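Local coordinates for B-agarase (Agarivorans gilvus, PDB 5Z6P), which is a family 50 glycoside hydrolase with agarase activity, probably cleaving beta-galactosidic linkages in agarose, at residues A[251-263]-A[420-432]. Numbering follows the deposited sequence.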
# COMPACT_ATOMS: atom_id res chain seq x y z
N GLU A 251 22.12 -16.14 -13.62
CA GLU A 251 21.72 -15.89 -12.24
C GLU A 251 22.00 -17.10 -11.37
O GLU A 251 22.53 -16.96 -10.28
CB GLU A 251 20.24 -15.51 -12.12
CG GLU A 251 19.90 -15.13 -10.68
CD GLU A 251 18.40 -15.01 -10.38
OE1 GLU A 251 17.57 -15.19 -11.29
OE2 GLU A 251 18.07 -14.74 -9.20
N LEU A 252 21.64 -18.29 -11.86
CA LEU A 252 21.85 -19.51 -11.10
C LEU A 252 23.32 -19.72 -10.74
O LEU A 252 23.63 -20.23 -9.67
CB LEU A 252 21.33 -20.72 -11.88
CG LEU A 252 19.80 -20.80 -11.97
CD1 LEU A 252 19.36 -22.08 -12.66
CD2 LEU A 252 19.19 -20.71 -10.58
N THR A 253 24.21 -19.30 -11.64
CA THR A 253 25.64 -19.39 -11.39
C THR A 253 26.03 -18.39 -10.30
O THR A 253 26.76 -18.73 -9.38
CB THR A 253 26.44 -19.13 -12.68
OG1 THR A 253 26.20 -20.20 -13.59
CG2 THR A 253 27.93 -19.03 -12.40
N GLU A 254 25.51 -17.17 -10.41
CA GLU A 254 25.72 -16.16 -9.38
C GLU A 254 25.22 -16.63 -8.00
O GLU A 254 25.92 -16.49 -7.00
CB GLU A 254 25.02 -14.86 -9.80
CG GLU A 254 25.10 -13.73 -8.82
CD GLU A 254 26.46 -13.07 -8.76
OE1 GLU A 254 27.31 -13.36 -9.64
OE2 GLU A 254 26.69 -12.25 -7.84
N LEU A 255 24.03 -17.22 -7.97
CA LEU A 255 23.46 -17.72 -6.71
C LEU A 255 24.29 -18.85 -6.11
O LEU A 255 24.25 -19.07 -4.90
CB LEU A 255 22.02 -18.18 -6.92
CG LEU A 255 20.99 -17.06 -7.12
CD1 LEU A 255 19.65 -17.62 -7.48
CD2 LEU A 255 20.90 -16.21 -5.86
N ALA A 256 25.06 -19.54 -6.94
CA ALA A 256 25.96 -20.60 -6.46
C ALA A 256 27.05 -20.07 -5.51
O ALA A 256 27.68 -20.84 -4.81
CB ALA A 256 26.60 -21.33 -7.64
N LYS A 257 27.24 -18.75 -5.47
CA LYS A 257 28.18 -18.13 -4.55
C LYS A 257 27.73 -18.19 -3.09
O LYS A 257 28.48 -17.81 -2.19
CB LYS A 257 28.42 -16.67 -4.95
CG LYS A 257 29.08 -16.54 -6.31
CD LYS A 257 29.35 -15.10 -6.69
CE LYS A 257 30.18 -15.04 -7.96
NZ LYS A 257 30.48 -13.65 -8.33
N GLY A 258 26.52 -18.66 -2.85
CA GLY A 258 26.07 -18.89 -1.49
C GLY A 258 25.40 -17.69 -0.86
O GLY A 258 25.27 -16.65 -1.48
N PRO A 259 24.95 -17.84 0.40
CA PRO A 259 24.26 -16.78 1.13
C PRO A 259 25.18 -15.63 1.52
O PRO A 259 26.38 -15.82 1.60
CB PRO A 259 23.74 -17.50 2.39
CG PRO A 259 24.67 -18.65 2.56
CD PRO A 259 25.00 -19.10 1.16
N MET A 260 24.62 -14.45 1.75
CA MET A 260 25.36 -13.39 2.40
C MET A 260 25.80 -13.92 3.75
O MET A 260 25.01 -14.54 4.45
CB MET A 260 24.52 -12.12 2.54
CG MET A 260 25.17 -11.05 3.39
SD MET A 260 24.21 -9.54 3.50
CE MET A 260 24.24 -8.93 1.82
N LEU A 261 27.06 -13.69 4.11
CA LEU A 261 27.62 -14.23 5.34
C LEU A 261 27.24 -13.39 6.55
O LEU A 261 26.61 -12.34 6.42
CB LEU A 261 29.15 -14.32 5.23
CG LEU A 261 29.68 -15.14 4.06
CD1 LEU A 261 31.18 -14.95 3.87
CD2 LEU A 261 29.33 -16.62 4.23
N GLY A 262 27.64 -13.84 7.73
CA GLY A 262 27.42 -13.07 8.94
C GLY A 262 26.18 -13.44 9.74
O GLY A 262 25.90 -12.81 10.76
N ARG A 263 25.43 -14.44 9.28
CA ARG A 263 24.20 -14.81 9.97
C ARG A 263 24.32 -16.09 10.77
O ARG A 263 25.02 -17.01 10.38
CB ARG A 263 23.04 -14.97 8.97
CG ARG A 263 22.38 -13.68 8.56
CD ARG A 263 22.92 -13.18 7.23
NE ARG A 263 22.15 -12.04 6.78
CZ ARG A 263 22.49 -10.77 6.96
NH1 ARG A 263 23.64 -10.47 7.56
NH2 ARG A 263 21.70 -9.81 6.52
N VAL A 420 15.04 -21.65 -5.74
CA VAL A 420 15.73 -20.45 -6.19
C VAL A 420 15.30 -19.21 -5.40
O VAL A 420 16.13 -18.38 -5.06
CB VAL A 420 15.52 -20.23 -7.69
CG1 VAL A 420 16.01 -18.85 -8.10
CG2 VAL A 420 16.23 -21.32 -8.46
N THR A 421 14.01 -19.09 -5.11
CA THR A 421 13.50 -18.00 -4.29
C THR A 421 14.21 -17.94 -2.94
O THR A 421 14.69 -16.88 -2.54
CB THR A 421 11.96 -18.12 -4.06
OG1 THR A 421 11.26 -17.94 -5.29
CG2 THR A 421 11.48 -17.09 -3.07
N VAL A 422 14.31 -19.07 -2.24
CA VAL A 422 15.01 -19.10 -0.96
C VAL A 422 16.51 -18.82 -1.17
O VAL A 422 17.11 -18.10 -0.37
CB VAL A 422 14.82 -20.44 -0.21
CG1 VAL A 422 15.66 -20.47 1.07
CG2 VAL A 422 13.37 -20.66 0.13
N ASP A 423 17.09 -19.38 -2.23
CA ASP A 423 18.48 -19.10 -2.59
C ASP A 423 18.70 -17.61 -2.78
O ASP A 423 19.68 -17.06 -2.31
CB ASP A 423 18.89 -19.81 -3.87
CG ASP A 423 19.11 -21.29 -3.69
OD1 ASP A 423 19.29 -21.75 -2.54
OD2 ASP A 423 19.10 -22.00 -4.71
N ARG A 424 17.78 -16.99 -3.49
CA ARG A 424 17.82 -15.56 -3.73
C ARG A 424 17.75 -14.74 -2.43
O ARG A 424 18.56 -13.84 -2.22
CB ARG A 424 16.66 -15.14 -4.63
CG ARG A 424 16.85 -15.38 -6.12
CD ARG A 424 15.54 -15.10 -6.84
NE ARG A 424 15.66 -15.12 -8.30
CZ ARG A 424 14.63 -15.10 -9.14
NH1 ARG A 424 13.40 -15.08 -8.65
NH2 ARG A 424 14.83 -15.12 -10.45
N MET A 425 16.77 -15.03 -1.58
CA MET A 425 16.61 -14.24 -0.36
C MET A 425 17.89 -14.28 0.48
O MET A 425 18.35 -13.26 0.95
CB MET A 425 15.41 -14.72 0.47
CG MET A 425 14.08 -14.66 -0.26
SD MET A 425 13.73 -13.09 -1.06
CE MET A 425 12.51 -13.61 -2.23
N LEU A 426 18.46 -15.47 0.64
CA LEU A 426 19.66 -15.65 1.43
C LEU A 426 20.90 -15.02 0.79
O LEU A 426 21.80 -14.56 1.49
CB LEU A 426 19.91 -17.14 1.66
CG LEU A 426 18.90 -17.82 2.57
CD1 LEU A 426 19.21 -19.31 2.70
CD2 LEU A 426 18.89 -17.11 3.91
N ASN A 427 20.94 -15.00 -0.54
CA ASN A 427 22.04 -14.40 -1.28
C ASN A 427 21.95 -12.89 -1.23
O ASN A 427 22.95 -12.20 -1.12
CB ASN A 427 22.04 -14.89 -2.73
CG ASN A 427 23.12 -14.23 -3.58
OD1 ASN A 427 22.88 -13.20 -4.21
ND2 ASN A 427 24.29 -14.83 -3.61
N TRP A 428 20.73 -12.37 -1.29
CA TRP A 428 20.48 -10.94 -1.21
C TRP A 428 20.60 -10.40 0.22
O TRP A 428 20.65 -9.18 0.43
CB TRP A 428 19.08 -10.63 -1.77
CG TRP A 428 18.88 -11.10 -3.19
CD1 TRP A 428 19.85 -11.61 -4.04
CD2 TRP A 428 17.66 -11.10 -3.93
NE1 TRP A 428 19.28 -11.92 -5.25
CE2 TRP A 428 17.94 -11.63 -5.22
CE3 TRP A 428 16.35 -10.72 -3.63
CZ2 TRP A 428 16.97 -11.77 -6.20
CZ3 TRP A 428 15.37 -10.87 -4.61
CH2 TRP A 428 15.69 -11.39 -5.88
N GLY A 429 20.63 -11.30 1.19
CA GLY A 429 20.81 -10.92 2.58
C GLY A 429 19.55 -10.82 3.44
O GLY A 429 19.64 -10.52 4.63
N PHE A 430 18.38 -11.06 2.85
CA PHE A 430 17.15 -10.92 3.62
C PHE A 430 17.13 -11.97 4.70
O PHE A 430 17.60 -13.07 4.49
CB PHE A 430 15.91 -11.06 2.74
CG PHE A 430 15.63 -9.86 1.89
CD1 PHE A 430 15.39 -8.63 2.48
CD2 PHE A 430 15.63 -9.96 0.51
CE1 PHE A 430 15.14 -7.52 1.70
CE2 PHE A 430 15.37 -8.86 -0.28
CZ PHE A 430 15.14 -7.64 0.31
N THR A 431 16.60 -11.60 5.87
CA THR A 431 16.58 -12.51 7.01
C THR A 431 15.25 -13.24 7.17
O THR A 431 15.08 -14.01 8.13
CB THR A 431 16.87 -11.76 8.32
OG1 THR A 431 16.07 -10.57 8.39
CG2 THR A 431 18.36 -11.37 8.39
N CYS A 432 14.32 -12.99 6.25
CA CYS A 432 13.05 -13.70 6.27
C CYS A 432 12.32 -13.68 4.95
O CYS A 432 12.67 -12.94 4.04
CB CYS A 432 12.10 -13.10 7.32
SG CYS A 432 11.37 -11.52 6.82
O HOH W 1 20.02 -13.04 -8.03
O HOH W 2 22.15 -14.70 4.05
O HOH W 3 20.00 -13.84 5.79
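Glu-251 and Arg-424 form a side-on, two-pronged salt bridge: NE of Arg-424 lies 2.6 Å from OE2 of Glu-251, and NH2 of Arg-424 lies 2.9 Å from OE1 of Glu-251. Both carboxylate oxygens use syn lone pairs, and the two flat groups are nearly coplanar, 12° apart. Glu-251 reaches the bridge with CG anti to its backbone N (chi1 -175°) and the chain extended beyond. OE2 also accepts from a water that in turn accepts from NE1 of Trp-428, while NH1 of Arg-424 is paired with Asp-741 and Tyr-717, so NE, NH1 and NH2 of the guanidinium all have partners. One turn on, Leu-255 is a knob among Val-420, Asp-423, Arg-424 and Asn-427; its CD2 packs 3.6 Å from CB of Asn-427.

Past helix 241-255 the chain runs beside the C-terminal end of helix 413-428, and the bonds pass to backbone groups. Asn-427 ND2 donates to Gly-258 O over 3.0 Å, tilted 20° from the carbonyl plane. Met-260 N donates to Leu-426 O at 2.8 Å, and a water joins this same carbonyl to Met-260 O. Gly-429, at positive phi after the helix, presents its CA to the Met-260 sulfur (SD to CA 3.8 Å) and its carbonyl to Arg-263. There NH2 of Arg-263 meets Gly-429 O at 2.9 Å, in the carbonyl plane on a lone pair; NH2 also donates to Asn-755 O, and NE reaches Phe-430 O through water. Met-260 SD lies above one face of the Arg-263 guanidinium, offset toward its rim.

Leu-426 O and Gly-429 O thus find donors in 259-263, Asn-427 donates the other way, and the neighbouring arginine charge would probably favour that helix end, while the ion pair ties helix 241-255 to helix 413-428.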